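D-alanyl transferase DltD (PDB 6PFX) probably transfers D-alanine to lipoteichoic acid in the cell wall of Gram-positive bacteria, as a membrane-associated member of the SGNH-hydrolase clan. Local coordinates at residues S52-Y63 with I206-Y217. Numbering follows the deposited sequence.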
ATOM      1  N   SER A  52     -11.133  13.460   3.024  1.00 22.06           N
ATOM      2  CA  SER A  52     -12.531  13.853   2.983  1.00 19.08           C
ATOM      3  C   SER A  52     -13.066  13.521   4.371  1.00 18.76           C
ATOM      4  O   SER A  52     -12.333  12.955   5.198  1.00 18.01           O
ATOM      5  CB  SER A  52     -13.291  13.048   1.942  1.00 21.95           C
ATOM      6  OG  SER A  52     -13.540  11.731   2.403  1.00 20.06           O
ATOM      7  N   PRO A  53     -14.331  13.814   4.663  1.00 16.23           N
ATOM      8  CA  PRO A  53     -14.867  13.450   5.985  1.00 15.73           C
ATOM      9  C   PRO A  53     -14.799  11.958   6.290  1.00 14.71           C
ATOM     10  O   PRO A  53     -14.877  11.593   7.471  1.00 17.80           O
ATOM     11  CB  PRO A  53     -16.314  13.968   5.940  1.00 15.51           C
ATOM     12  CG  PRO A  53     -16.282  15.068   4.911  1.00 17.74           C
ATOM     13  CD  PRO A  53     -15.293  14.601   3.868  1.00 17.33           C
ATOM     14  N   PHE A  54     -14.605  11.096   5.278  1.00 15.78           N
ATOM     15  CA  PHE A  54     -14.677   9.639   5.430  1.00 12.03           C
ATOM     16  C   PHE A  54     -13.322   8.954   5.417  1.00 11.83           C
ATOM     17  O   PHE A  54     -13.253   7.738   5.633  1.00 13.41           O
ATOM     18  CB  PHE A  54     -15.614   9.060   4.360  1.00 13.35           C
ATOM     19  CG  PHE A  54     -16.872   9.842   4.264  1.00 13.73           C
ATOM     20  CD1 PHE A  54     -17.855   9.707   5.233  1.00 13.99           C
ATOM     21  CD2 PHE A  54     -17.022  10.808   3.291  1.00 11.80           C
ATOM     22  CE1 PHE A  54     -18.989  10.487   5.207  1.00 14.24           C
ATOM     23  CE2 PHE A  54     -18.170  11.590   3.248  1.00 14.46           C
ATOM     24  CZ  PHE A  54     -19.148  11.434   4.209  1.00 14.05           C
ATOM     25  N   HIS A  55     -12.256   9.706   5.211  1.00 13.24           N
ATOM     26  CA  HIS A  55     -10.904   9.176   5.265  1.00 12.24           C
ATOM     27  C   HIS A  55     -10.594   8.609   6.647  1.00 14.81           C
ATOM     28  O   HIS A  55     -11.076   9.128   7.659  1.00 12.68           O
ATOM     29  CB  HIS A  55      -9.987  10.353   4.932  1.00 13.87           C
ATOM     30  CG  HIS A  55      -8.540  10.012   4.890  1.00 14.43           C
ATOM     31  ND1 HIS A  55      -7.777   9.870   6.027  1.00 15.24           N
ATOM     32  CD2 HIS A  55      -7.705   9.809   3.846  1.00 16.55           C
ATOM     33  CE1 HIS A  55      -6.535   9.582   5.688  1.00 12.93           C
ATOM     34  NE2 HIS A  55      -6.466   9.531   4.369  1.00 15.67           N
ATOM     35  N   PRO A  56      -9.803   7.527   6.719  1.00 13.44           N
ATOM     36  CA  PRO A  56      -9.553   6.879   8.018  1.00 13.16           C
ATOM     37  C   PRO A  56      -9.016   7.802   9.097  1.00 12.63           C
ATOM     38  O   PRO A  56      -9.325   7.612  10.280  1.00 12.74           O
ATOM     39  CB  PRO A  56      -8.529   5.778   7.684  1.00 14.03           C
ATOM     40  CG  PRO A  56      -8.687   5.525   6.218  1.00 16.58           C
ATOM     41  CD  PRO A  56      -9.173   6.812   5.595  1.00 13.35           C
ATOM     42  N   SER A  57      -8.182   8.775   8.735  1.00 13.40           N
ATOM     43  CA  SER A  57      -7.632   9.655   9.754  1.00 12.19           C
ATOM     44  C   SER A  57      -8.691  10.611  10.290  1.00 14.32           C
ATOM     45  O   SER A  57      -8.657  10.967  11.474  1.00 17.15           O
ATOM     46  CB  SER A  57      -6.463  10.452   9.178  1.00 16.92           C
ATOM     47  OG  SER A  57      -5.424   9.601   8.711  1.00 18.64           O
ATOM     48  N   VAL A  58      -9.634  11.031   9.437  1.00 13.42           N
ATOM     49  CA  VAL A  58     -10.695  11.938   9.868  1.00 13.21           C
ATOM     50  C   VAL A  58     -11.674  11.220  10.792  1.00 13.78           C
ATOM     51  O   VAL A  58     -12.025  11.722  11.863  1.00 15.48           O
ATOM     52  CB  VAL A  58     -11.414  12.571   8.661  1.00 13.64           C
ATOM     53  CG1 VAL A  58     -12.500  13.541   9.182  1.00 14.89           C
ATOM     54  CG2 VAL A  58     -10.440  13.266   7.738  1.00 16.71           C
ATOM     55  N   LEU A  59     -12.111  10.019  10.410  1.00 14.27           N
ATOM     56  CA  LEU A  59     -13.027   9.285  11.276  1.00 13.70           C
ATOM     57  C   LEU A  59     -12.390   8.970  12.626  1.00 15.33           C
ATOM     58  O   LEU A  59     -13.036   9.101  13.672  1.00 16.16           O
ATOM     59  CB  LEU A  59     -13.481   8.005  10.583  1.00 14.37           C
ATOM     60  CG  LEU A  59     -14.316   8.213   9.322  1.00 13.71           C
ATOM     61  CD1 LEU A  59     -14.554   6.877   8.654  1.00 12.37           C
ATOM     62  CD2 LEU A  59     -15.639   8.906   9.635  1.00 16.26           C
ATOM     63  N   ALA A  60     -11.129   8.540  12.629  1.00 14.93           N
ATOM     64  CA  ALA A  60     -10.490   8.194  13.892  1.00 15.54           C
ATOM     65  C   ALA A  60     -10.425   9.397  14.824  1.00 16.03           C
ATOM     66  O   ALA A  60     -10.641   9.269  16.035  1.00 16.58           O
ATOM     67  CB  ALA A  60      -9.086   7.647  13.635  1.00 16.26           C
ATOM     68  N   GLU A  61     -10.124  10.575  14.275  1.00 16.12           N
ATOM     69  CA  GLU A  61     -10.017  11.779  15.091  1.00 19.18           C
ATOM     70  C   GLU A  61     -11.385  12.245  15.578  1.00 19.46           C
ATOM     71  O   GLU A  61     -11.565  12.514  16.771  1.00 19.39           O
ATOM     72  CB  GLU A  61      -9.323  12.875  14.283  1.00 20.09           C
ATOM     73  CG  GLU A  61      -9.350  14.252  14.929  1.00 28.56           C
ATOM     74  CD  GLU A  61      -8.508  15.268  14.172  1.00 37.09           C
ATOM     75  OE1 GLU A  61      -7.300  15.012  13.971  1.00 38.90           O
ATOM     76  OE2 GLU A  61      -9.058  16.315  13.768  1.00 43.31           O
ATOM     77  N   LYS A  62     -12.369  12.322  14.678  1.00 16.69           N
ATOM     78  CA  LYS A  62     -13.683  12.839  15.052  1.00 15.84           C
ATOM     79  C   LYS A  62     -14.322  12.000  16.152  1.00 17.41           C
ATOM     80  O   LYS A  62     -14.941  12.532  17.081  1.00 20.21           O
ATOM     81  CB  LYS A  62     -14.594  12.833  13.823  1.00 16.06           C
ATOM     82  CG  LYS A  62     -16.027  13.299  14.080  1.00 17.28           C
ATOM     83  CD  LYS A  62     -16.067  14.680  14.709  1.00 21.39           C
ATOM     84  CE  LYS A  62     -17.504  15.193  14.786  1.00 22.75           C
ATOM     85  NZ  LYS A  62     -17.561  16.577  15.362  1.00 29.98           N
ATOM     86  N   TYR A  63     -14.234  10.687  16.034  1.00 15.75           N
ATOM     87  CA  TYR A  63     -14.894   9.769  16.954  1.00 17.33           C
ATOM     88  C   TYR A  63     -13.953   9.300  18.050  1.00 16.21           C
ATOM     89  O   TYR A  63     -14.270   8.346  18.766  1.00 19.96           O
ATOM     90  CB  TYR A  63     -15.569   8.659  16.149  1.00 18.34           C
ATOM     91  CG  TYR A  63     -16.579   9.285  15.206  1.00 17.00           C
ATOM     92  CD1 TYR A  63     -17.665   9.986  15.710  1.00 18.48           C
ATOM     93  CD2 TYR A  63     -16.418   9.238  13.827  1.00 16.48           C
ATOM     94  CE1 TYR A  63     -18.570  10.597  14.876  1.00 19.36           C
ATOM     95  CE2 TYR A  63     -17.336   9.841  12.981  1.00 16.49           C
ATOM     96  CZ  TYR A  63     -18.406  10.524  13.518  1.00 19.44           C
ATOM     97  OH  TYR A  63     -19.326  11.142  12.696  1.00 19.27           O
ATOM     98  N   ILE A 206      -7.470  17.576   7.938  1.00 23.16           N
ATOM     99  CA  ILE A 206      -8.147  16.542   8.718  1.00 21.63           C
ATOM    100  C   ILE A 206      -9.096  17.172   9.732  1.00 28.35           C
ATOM    101  O   ILE A 206     -10.243  16.733   9.885  1.00 27.77           O
ATOM    102  CB  ILE A 206      -7.105  15.619   9.380  1.00 21.74           C
ATOM    103  CG1 ILE A 206      -6.331  14.862   8.287  1.00 21.55           C
ATOM    104  CG2 ILE A 206      -7.751  14.645  10.348  1.00 22.52           C
ATOM    105  CD1 ILE A 206      -5.135  14.031   8.769  1.00 25.77           C
ATOM    106  N   ASP A 207      -8.638  18.208  10.444  1.00 27.14           N
ATOM    107  CA  ASP A 207      -9.506  18.876  11.412  1.00 27.28           C
ATOM    108  C   ASP A 207     -10.704  19.525  10.725  1.00 30.34           C
ATOM    109  O   ASP A 207     -11.839  19.428  11.208  1.00 33.80           O
ATOM    110  CB  ASP A 207      -8.724  19.945  12.180  1.00 40.22           C
ATOM    111  CG  ASP A 207      -7.605  19.368  13.027  1.00 48.06           C
ATOM    112  OD1 ASP A 207      -7.422  18.133  13.028  1.00 49.26           O
ATOM    113  OD2 ASP A 207      -6.901  20.154  13.697  1.00 56.72           O
ATOM    114  N   HIS A 208     -10.467  20.214   9.607  1.00 29.41           N
ATOM    115  CA  HIS A 208     -11.557  20.846   8.872  1.00 34.35           C
ATOM    116  C   HIS A 208     -12.611  19.823   8.462  1.00 33.34           C
ATOM    117  O   HIS A 208     -13.804  20.000   8.737  1.00 30.37           O
ATOM    118  CB  HIS A 208     -10.995  21.561   7.642  1.00 32.86           C
ATOM    119  CG  HIS A 208     -12.038  22.232   6.804  1.00 41.78           C
ATOM    120  ND1 HIS A 208     -12.111  22.076   5.438  1.00 46.94           N
ATOM    121  CD2 HIS A 208     -13.061  23.052   7.145  1.00 44.66           C
ATOM    122  CE1 HIS A 208     -13.129  22.779   4.970  1.00 48.19           C
ATOM    123  NE2 HIS A 208     -13.722  23.378   5.986  1.00 51.35           N
ATOM    124  N   GLU A 209     -12.191  18.744   7.798  1.00 26.87           N
ATOM    125  CA  GLU A 209     -13.151  17.743   7.348  1.00 26.23           C
ATOM    126  C   GLU A 209     -13.895  17.115   8.520  1.00 26.31           C
ATOM    127  O   GLU A 209     -15.064  16.740   8.382  1.00 26.19           O
ATOM    128  CB  GLU A 209     -12.442  16.682   6.503  1.00 23.28           C
ATOM    129  CG  GLU A 209     -11.724  17.229   5.263  1.00 24.32           C
ATOM    130  CD  GLU A 209     -12.665  17.796   4.213  1.00 33.86           C
ATOM    131  OE1 GLU A 209     -13.880  17.524   4.277  1.00 33.28           O
ATOM    132  OE2 GLU A 209     -12.183  18.519   3.314  1.00 39.91           O
ATOM    133  N   SER A 210     -13.257  17.014   9.690  1.00 21.25           N
ATOM    134  CA  SER A 210     -13.931  16.388  10.821  1.00 23.22           C
ATOM    135  C   SER A 210     -15.162  17.183  11.249  1.00 24.99           C
ATOM    136  O   SER A 210     -16.151  16.595  11.696  1.00 23.01           O
ATOM    137  CB  SER A 210     -12.972  16.226  12.000  1.00 27.98           C
ATOM    138  OG  SER A 210     -12.768  17.468  12.641  1.00 33.55           O
ATOM    139  N   LYS A 211     -15.126  18.513  11.108  1.00 29.61           N
ATOM    140  CA  LYS A 211     -16.251  19.346  11.521  1.00 29.88           C
ATOM    141  C   LYS A 211     -17.508  19.096  10.696  1.00 30.58           C
ATOM    142  O   LYS A 211     -18.599  19.522  11.095  1.00 28.35           O
ATOM    143  CB  LYS A 211     -15.871  20.822  11.394  1.00 32.94           C
ATOM    144  CG  LYS A 211     -14.752  21.266  12.318  1.00 41.74           C
ATOM    145  CD  LYS A 211     -14.420  22.736  12.090  1.00 49.54           C
ATOM    146  CE  LYS A 211     -13.309  23.209  13.010  1.00 58.45           C
ATOM    147  NZ  LYS A 211     -12.942  24.629  12.741  1.00 63.99           N
ATOM    148  N   ARG A 212     -17.385  18.431   9.551  1.00 28.94           N
ATOM    149  CA  ARG A 212     -18.537  18.173   8.698  1.00 25.10           C
ATOM    150  C   ARG A 212     -19.318  16.944   9.127  1.00 25.32           C
ATOM    151  O   ARG A 212     -20.417  16.722   8.612  1.00 24.69           O
ATOM    152  CB  ARG A 212     -18.067  18.038   7.251  1.00 25.82           C
ATOM    153  CG  ARG A 212     -17.203  19.213   6.819  1.00 29.71           C
ATOM    154  CD  ARG A 212     -16.592  18.977   5.468  1.00 29.32           C
ATOM    155  NE  ARG A 212     -17.603  18.988   4.420  1.00 32.09           N
ATOM    156  CZ  ARG A 212     -17.353  18.732   3.143  1.00 30.54           C
ATOM    157  NH1 ARG A 212     -16.123  18.432   2.754  1.00 32.40           N
ATOM    158  NH2 ARG A 212     -18.336  18.770   2.256  1.00 35.51           N
ATOM    159  N   LEU A 213     -18.818  16.188  10.090  1.00 23.47           N
ATOM    160  CA  LEU A 213     -19.400  14.914  10.475  1.00 22.59           C
ATOM    161  C   LEU A 213     -20.353  15.062  11.652  1.00 25.02           C
ATOM    162  O   LEU A 213     -20.236  15.996  12.451  1.00 25.33           O
ATOM    163  CB  LEU A 213     -18.281  13.959  10.885  1.00 18.04           C
ATOM    164  CG  LEU A 213     -17.330  13.545   9.764  1.00 19.04           C
ATOM    165  CD1 LEU A 213     -16.109  12.844  10.328  1.00 17.34           C
ATOM    166  CD2 LEU A 213     -18.071  12.659   8.759  1.00 20.26           C
ATOM    167  N   PRO A 214     -21.289  14.126  11.812  1.00 27.11           N
ATOM    168  CA  PRO A 214     -22.170  14.162  12.987  1.00 25.51           C
ATOM    169  C   PRO A 214     -21.405  13.856  14.264  1.00 26.24           C
ATOM    170  O   PRO A 214     -20.427  13.105  14.259  1.00 23.36           O
ATOM    171  CB  PRO A 214     -23.197  13.055  12.705  1.00 30.02           C
ATOM    172  CG  PRO A 214     -23.027  12.697  11.268  1.00 26.80           C
ATOM    173  CD  PRO A 214     -21.608  12.998  10.918  1.00 26.79           C
ATOM    174  N   LYS A 215     -21.888  14.433  15.374  1.00 28.07           N
ATOM    175  CA  LYS A 215     -21.247  14.227  16.669  1.00 32.86           C
ATOM    176  C   LYS A 215     -21.162  12.746  17.015  1.00 27.60           C
ATOM    177  O   LYS A 215     -20.166  12.286  17.587  1.00 30.67           O
ATOM    178  CB  LYS A 215     -22.040  14.934  17.771  1.00 32.41           C
ATOM    179  CG  LYS A 215     -21.953  16.448  17.789  1.00 42.80           C
ATOM    180  CD  LYS A 215     -22.732  17.003  18.987  1.00 42.93           C
ATOM    181  CE  LYS A 215     -22.681  18.524  19.060  1.00 56.99           C
ATOM    182  NZ  LYS A 215     -23.452  19.054  20.229  1.00 56.60           N
ATOM    183  N   GLN A 216     -22.215  11.996  16.710  1.00 25.62           N
ATOM    184  CA  GLN A 216     -22.278  10.575  16.996  1.00 24.39           C
ATOM    185  C   GLN A 216     -22.146   9.800  15.696  1.00 17.85           C
ATOM    186  O   GLN A 216     -22.749  10.159  14.681  1.00 21.81           O
ATOM    187  CB  GLN A 216     -23.606  10.214  17.655  1.00 33.93           C
ATOM    188  CG  GLN A 216     -23.865  10.960  18.946  1.00 44.31           C
ATOM    189  CD  GLN A 216     -22.888  10.579  20.045  1.00 50.36           C
ATOM    190  OE1 GLN A 216     -22.434   9.435  20.127  1.00 53.23           O
ATOM    191  NE2 GLN A 216     -22.562  11.543  20.900  1.00 46.09           N
ATOM    192  N   TYR A 217     -21.369   8.730  15.733  1.00 18.84           N
ATOM    193  CA  TYR A 217     -21.191   7.916  14.543  1.00 14.85           C
ATOM    194  C   TYR A 217     -22.485   7.175  14.240  1.00 14.96           C
ATOM    195  O   TYR A 217     -23.050   6.504  15.107  1.00 17.62           O
ATOM    196  CB  TYR A 217     -20.073   6.916  14.787  1.00 15.88           C
ATOM    197  CG  TYR A 217     -19.671   6.125  13.577  1.00 14.70           C
ATOM    198  CD1 TYR A 217     -20.398   5.011  13.174  1.00 18.40           C
ATOM    199  CD2 TYR A 217     -18.556   6.487  12.850  1.00 13.22           C
ATOM    200  CE1 TYR A 217     -20.025   4.288  12.062  1.00 17.22           C
ATOM    201  CE2 TYR A 217     -18.168   5.764  11.749  1.00 14.31           C
ATOM    202  CZ  TYR A 217     -18.899   4.657  11.374  1.00 14.84           C
ATOM    203  OH  TYR A 217     -18.537   3.928  10.264  1.00 17.73           O
TER
HETATM  204  O   HOH W   1     -17.832  13.384  17.717  1.00 31.90           O
HETATM  205  O   HOH W   2     -14.788  18.195  14.766  1.00 34.98           O
HETATM  206  O   HOH W   3     -19.896  17.750  14.634  1.00 36.31           O
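Leu213 is wedged between Pro53, Val58, Leu59 and Tyr63 where helix 56-62 of the SGNH-hydrolase-like fold meets the end of helix 203-210 and the turn that follows it. The short axes of 56-62 and 206-210 cross at -66°, 9.0 Å apart at their closest. The leucine's two methyls divide the work: CD2 lies 3.6 Å from Pro53 CB, while CD1 reaches Val58 CG1, Leu59 CD2 and the aliphatic part of Lys62. Leu222 of helix 219-233 covers Leu213. Pro53 O, buried beside CD1, has no hydrogen-bond partner. Where the two helices meet, Val58 keeps CG1 anti to its backbone N (chi1 -179°), which lays this methyl 3.6 Å from Ser210 CA and leaves CG2 to meet Ile206 CG2; Ile51 lies against both Val58 and Ile206. Pro53 CG also rests over one face of the Arg212 guanidinium, whose NH1 forms a salt bridge in the guanidinium plane to Glu209 OE1.

The solvent-facing flank, with Glu61 and Lys62 partly exposed, is looser. Glu61 OE2 and Asp207 OD1 come within 2.6 Å, an approach that would be expected to raise the pKa of one of the two acids; Arg13 lies at long, weak ion-pair range of both residues. Lys62 bends at chi2 (55°) and runs past Leu213 in the opposite direction, its NZ joined through separate waters to Ser210 OG and Leu213 O. A third water links Lys62 O with Lys215 O.

Tyr63 closes the far end, its ring sandwiched between Lys62 CG on one face and Tyr217 on the other. Tyr217 presents its edge in a T-shaped stack, and its own hydroxyl bonds Gln359 of helix 351-365. The Tyr63 hydroxyl donates to Pro214 O at 2.7 Å, meeting a lone pair in the carbonyl plane.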